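Local coordinates for protein D,D-dipeptidase/D,D-carboxypeptidase (Enterococcus faecalis, PDB 4F78) that probably acts as a zinc-dependent D,D-peptidase, splitting the dipeptide D-alanyl-D-alanine and trimming the last D-alanine from peptidoglycan precursors, at residues A113-L118 against P166-Y171. Residues are numbered along the deposited sequence; the frame is centred on the assembly and turned at random.
With ZN (zinc ion), chain B.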
ATOM      1  N   ALA A 113      -0.263  -5.460  -0.352  1.00 10.02           N
ATOM      2  CA  ALA A 113      -0.726  -5.534   1.027  1.00  9.81           C
ATOM      3  C   ALA A 113      -0.349  -6.876   1.637  1.00 10.89           C
ATOM      4  O   ALA A 113      -0.334  -7.889   0.938  1.00 15.04           O
ATOM      5  CB  ALA A 113      -2.252  -5.383   1.097  1.00 15.04           C
ATOM      6  N   ILE A 114      -0.072  -6.877   2.941  1.00  8.09           N
ATOM      7  CA  ILE A 114       0.360  -8.088   3.637  1.00 11.05           C
ATOM      8  C   ILE A 114      -0.276  -8.127   5.022  1.00 12.16           C
ATOM      9  O   ILE A 114      -0.380  -7.081   5.690  1.00 19.10           O
ATOM     10  CB  ILE A 114       1.928  -8.201   3.709  1.00 12.38           C
ATOM     11  CG1 ILE A 114       2.336  -9.538   4.379  1.00 22.38           C
ATOM     12  CG2 ILE A 114       2.525  -7.086   4.553  1.00 14.07           C
ATOM     13  CD1 ILE A 114       2.689 -10.583   3.445  1.00 27.08           C
ATOM     14  N   ASP A 115      -0.754  -9.306   5.419  1.00 10.00           N
ATOM     15  CA  ASP A 115      -1.232  -9.548   6.791  1.00 13.13           C
ATOM     16  C   ASP A 115      -0.124 -10.262   7.559  1.00 15.77           C
ATOM     17  O   ASP A 115       0.359 -11.301   7.100  1.00 14.72           O
ATOM     18  CB  ASP A 115      -2.485 -10.444   6.754  1.00 13.13           C
ATOM     19  CG  ASP A 115      -3.723  -9.663   6.283  1.00 16.37           C
ATOM     20  OD1 ASP A 115      -3.630  -8.399   6.273  1.00 13.05           O
ATOM     21  OD2 ASP A 115      -4.727 -10.288   5.870  1.00 12.63           O
ATOM     22  N   LEU A 116       0.310  -9.701   8.693  1.00 10.83           N
ATOM     23  CA  LEU A 116       1.437 -10.313   9.449  1.00 12.29           C
ATOM     24  C   LEU A 116       0.958 -10.820  10.806  1.00 14.75           C
ATOM     25  O   LEU A 116      -0.012 -10.273  11.364  1.00 14.77           O
ATOM     26  CB  LEU A 116       2.551  -9.279   9.694  1.00 11.50           C
ATOM     27  CG  LEU A 116       3.129  -8.727   8.367  1.00 15.60           C
ATOM     28  CD1 LEU A 116       4.034  -7.505   8.662  1.00 13.58           C
ATOM     29  CD2 LEU A 116       3.939  -9.834   7.680  1.00 16.11           C
ATOM     30  N   GLY A 117       1.634 -11.832  11.359  1.00 13.23           N
ATOM     31  CA  GLY A 117       1.211 -12.423  12.631  1.00 13.89           C
ATOM     32  C   GLY A 117       2.401 -12.916  13.410  1.00 18.85           C
ATOM     33  O   GLY A 117       3.441 -13.289  12.824  1.00 19.05           O
ATOM     34  N   LEU A 118       2.276 -12.942  14.733  1.00 26.16           N
ATOM     35  CA  LEU A 118       3.275 -13.640  15.542  1.00 28.10           C
ATOM     36  C   LEU A 118       3.391 -15.096  15.134  1.00 25.36           C
ATOM     37  O   LEU A 118       2.377 -15.756  14.834  1.00 33.26           O
ATOM     38  CB  LEU A 118       2.911 -13.584  17.021  1.00 35.00           C
ATOM     39  CG  LEU A 118       3.377 -12.349  17.775  1.00 34.64           C
ATOM     40  CD1 LEU A 118       2.783 -12.379  19.202  1.00 36.79           C
ATOM     41  CD2 LEU A 118       4.907 -12.356  17.839  1.00 31.16           C
ATOM     42  N   PRO A 166      -4.749  -4.385  13.583  1.00 13.36           N
ATOM     43  CA  PRO A 166      -3.341  -4.313  13.957  1.00 15.36           C
ATOM     44  C   PRO A 166      -2.418  -4.965  12.898  1.00 15.72           C
ATOM     45  O   PRO A 166      -1.240  -4.603  12.847  1.00 13.01           O
ATOM     46  CB  PRO A 166      -3.306  -5.101  15.273  1.00 15.18           C
ATOM     47  CG  PRO A 166      -4.699  -4.860  15.854  1.00 15.30           C
ATOM     48  CD  PRO A 166      -5.597  -4.899  14.662  1.00  9.78           C
ATOM     49  N   TRP A 167      -2.908  -5.893  12.069  1.00 11.69           N
ATOM     50  CA  TRP A 167      -1.972  -6.811  11.401  1.00 12.70           C
ATOM     51  C   TRP A 167      -1.773  -6.538   9.907  1.00 16.00           C
ATOM     52  O   TRP A 167      -0.938  -7.182   9.264  1.00 11.82           O
ATOM     53  CB  TRP A 167      -2.499  -8.243  11.581  1.00  9.59           C
ATOM     54  CG  TRP A 167      -3.916  -8.337  10.992  1.00 14.60           C
ATOM     55  CD1 TRP A 167      -4.257  -8.440   9.644  1.00 12.17           C
ATOM     56  CD2 TRP A 167      -5.167  -8.248  11.711  1.00 14.73           C
ATOM     57  NE1 TRP A 167      -5.632  -8.452   9.509  1.00 14.23           N
ATOM     58  CE2 TRP A 167      -6.213  -8.336  10.757  1.00 19.08           C
ATOM     59  CE3 TRP A 167      -5.501  -8.113  13.070  1.00 15.75           C
ATOM     60  CZ2 TRP A 167      -7.568  -8.303  11.121  1.00 21.27           C
ATOM     61  CZ3 TRP A 167      -6.857  -8.081  13.433  1.00 22.05           C
ATOM     62  CH2 TRP A 167      -7.872  -8.176  12.460  1.00 16.18           C
ATOM     63  N   HIS A 168      -2.543  -5.600   9.355  1.00  9.97           N
ATOM     64  CA  HIS A 168      -2.597  -5.370   7.904  1.00 10.47           C
ATOM     65  C   HIS A 168      -1.797  -4.146   7.510  1.00 12.05           C
ATOM     66  O   HIS A 168      -2.102  -3.014   7.914  1.00 15.89           O
ATOM     67  CB  HIS A 168      -4.073  -5.241   7.453  1.00  9.61           C
ATOM     68  CG  HIS A 168      -4.262  -4.963   5.987  1.00  9.93           C
ATOM     69  ND1 HIS A 168      -5.000  -5.792   5.175  1.00 13.32           N
ATOM     70  CD2 HIS A 168      -3.880  -3.918   5.214  1.00 13.87           C
ATOM     71  CE1 HIS A 168      -5.039  -5.303   3.953  1.00 11.63           C
ATOM     72  NE2 HIS A 168      -4.371  -4.156   3.944  1.00 10.86           N
ATOM     73  N   PHE A 169      -0.760  -4.383   6.696  1.00 12.76           N
ATOM     74  CA  PHE A 169       0.160  -3.325   6.256  1.00 12.71           C
ATOM     75  C   PHE A 169       0.141  -3.150   4.739  1.00 13.37           C
ATOM     76  O   PHE A 169      -0.005  -4.116   3.969  1.00 13.17           O
ATOM     77  CB  PHE A 169       1.574  -3.645   6.715  1.00 12.83           C
ATOM     78  CG  PHE A 169       1.740  -3.436   8.162  1.00 21.36           C
ATOM     79  CD1 PHE A 169       1.374  -4.440   9.058  1.00 12.36           C
ATOM     80  CD2 PHE A 169       2.176  -2.212   8.646  1.00 14.31           C
ATOM     81  CE1 PHE A 169       1.469  -4.232  10.449  1.00 16.66           C
ATOM     82  CE2 PHE A 169       2.287  -1.998  10.033  1.00 14.17           C
ATOM     83  CZ  PHE A 169       1.930  -3.022  10.927  1.00 13.73           C
ATOM     84  N   ARG A 170       0.260  -1.909   4.301  1.00  8.58           N
ATOM     85  CA  ARG A 170       0.117  -1.653   2.868  1.00  7.98           C
ATOM     86  C   ARG A 170       1.373  -0.930   2.404  1.00 11.36           C
ATOM     87  O   ARG A 170       1.826   0.032   3.063  1.00 13.53           O
ATOM     88  CB  ARG A 170      -1.108  -0.718   2.658  1.00  7.87           C
ATOM     89  CG  ARG A 170      -1.085   0.085   1.307  1.00  7.56           C
ATOM     90  CD  ARG A 170      -1.258  -0.821   0.033  1.00 11.25           C
ATOM     91  NE  ARG A 170      -1.033   0.025  -1.151  1.00 10.21           N
ATOM     92  CZ  ARG A 170      -1.998   0.697  -1.784  1.00 12.37           C
ATOM     93  NH1 ARG A 170      -3.272   0.555  -1.403  1.00 10.46           N
ATOM     94  NH2 ARG A 170      -1.692   1.492  -2.823  1.00 10.56           N
ATOM     95  N   TYR A 171       1.956  -1.372   1.298  1.00 10.63           N
ATOM     96  CA  TYR A 171       3.117  -0.659   0.735  1.00 13.83           C
ATOM     97  C   TYR A 171       2.625   0.476  -0.140  1.00 12.54           C
ATOM     98  O   TYR A 171       1.831   0.236  -1.072  1.00 12.97           O
ATOM     99  CB  TYR A 171       3.954  -1.605  -0.146  1.00  9.67           C
ATOM    100  CG  TYR A 171       5.206  -0.951  -0.763  1.00 13.74           C
ATOM    101  CD1 TYR A 171       6.396  -0.842  -0.034  1.00 12.07           C
ATOM    102  CD2 TYR A 171       5.204  -0.508  -2.076  1.00 11.85           C
ATOM    103  CE1 TYR A 171       7.525  -0.248  -0.584  1.00 15.63           C
ATOM    104  CE2 TYR A 171       6.350   0.068  -2.648  1.00 14.63           C
ATOM    105  CZ  TYR A 171       7.490   0.201  -1.887  1.00 15.44           C
ATOM    106  OH  TYR A 171       8.623   0.748  -2.426  1.00 21.66           O
TER
HETATM  107 ZN    ZN B 301      -5.461  -7.935   5.184  1.00 19.91          ZN
HETATM  108  O   HOH W   1      -6.856  -7.784   6.885  1.00 19.61           O
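D115 and H168, a cross-strand pair, bind one zinc ion from the same face of an antiparallel sheet. This is the metal site of the clan MD D,D-peptidase fold, and H108 supplies the third protein ligand. D115 OD1 lies 2.2 Å from the zinc, and D115 OD2 at a longer 2.6 Å. H168 ND1 binds the zinc at 2.2 Å, its imidazole turned 58° from the carboxylate plane. With H168 CG anti to the backbone N (chi1 178°), the imidazole leaves on the zinc face, and chi2 (122°) turns ND1 to the metal. H168 NE2 is hydrogen-bonded to E107, which probably fixes the ring's rotation.

I114 and F169 hold the central strands as a hydrogen-bonded pair with bonds running both ways. A third bond, L116 N to W167 O at 2.9 Å, extends the pairing past the zinc ligands. On the face opposite the zinc, L116 CD1 meets F169 CD1 at 4.1 Å; L116 touches F139 and F169 touches R140 of helix 134-142.

W167 lies alongside D115, its ring almost perpendicular to the carboxylate. D115 OD1 sits at the ring edge, 3.4 Å from W167 CD1. W167 NE1 donates a 3.0 Å hydrogen bond to the zinc-bound water O.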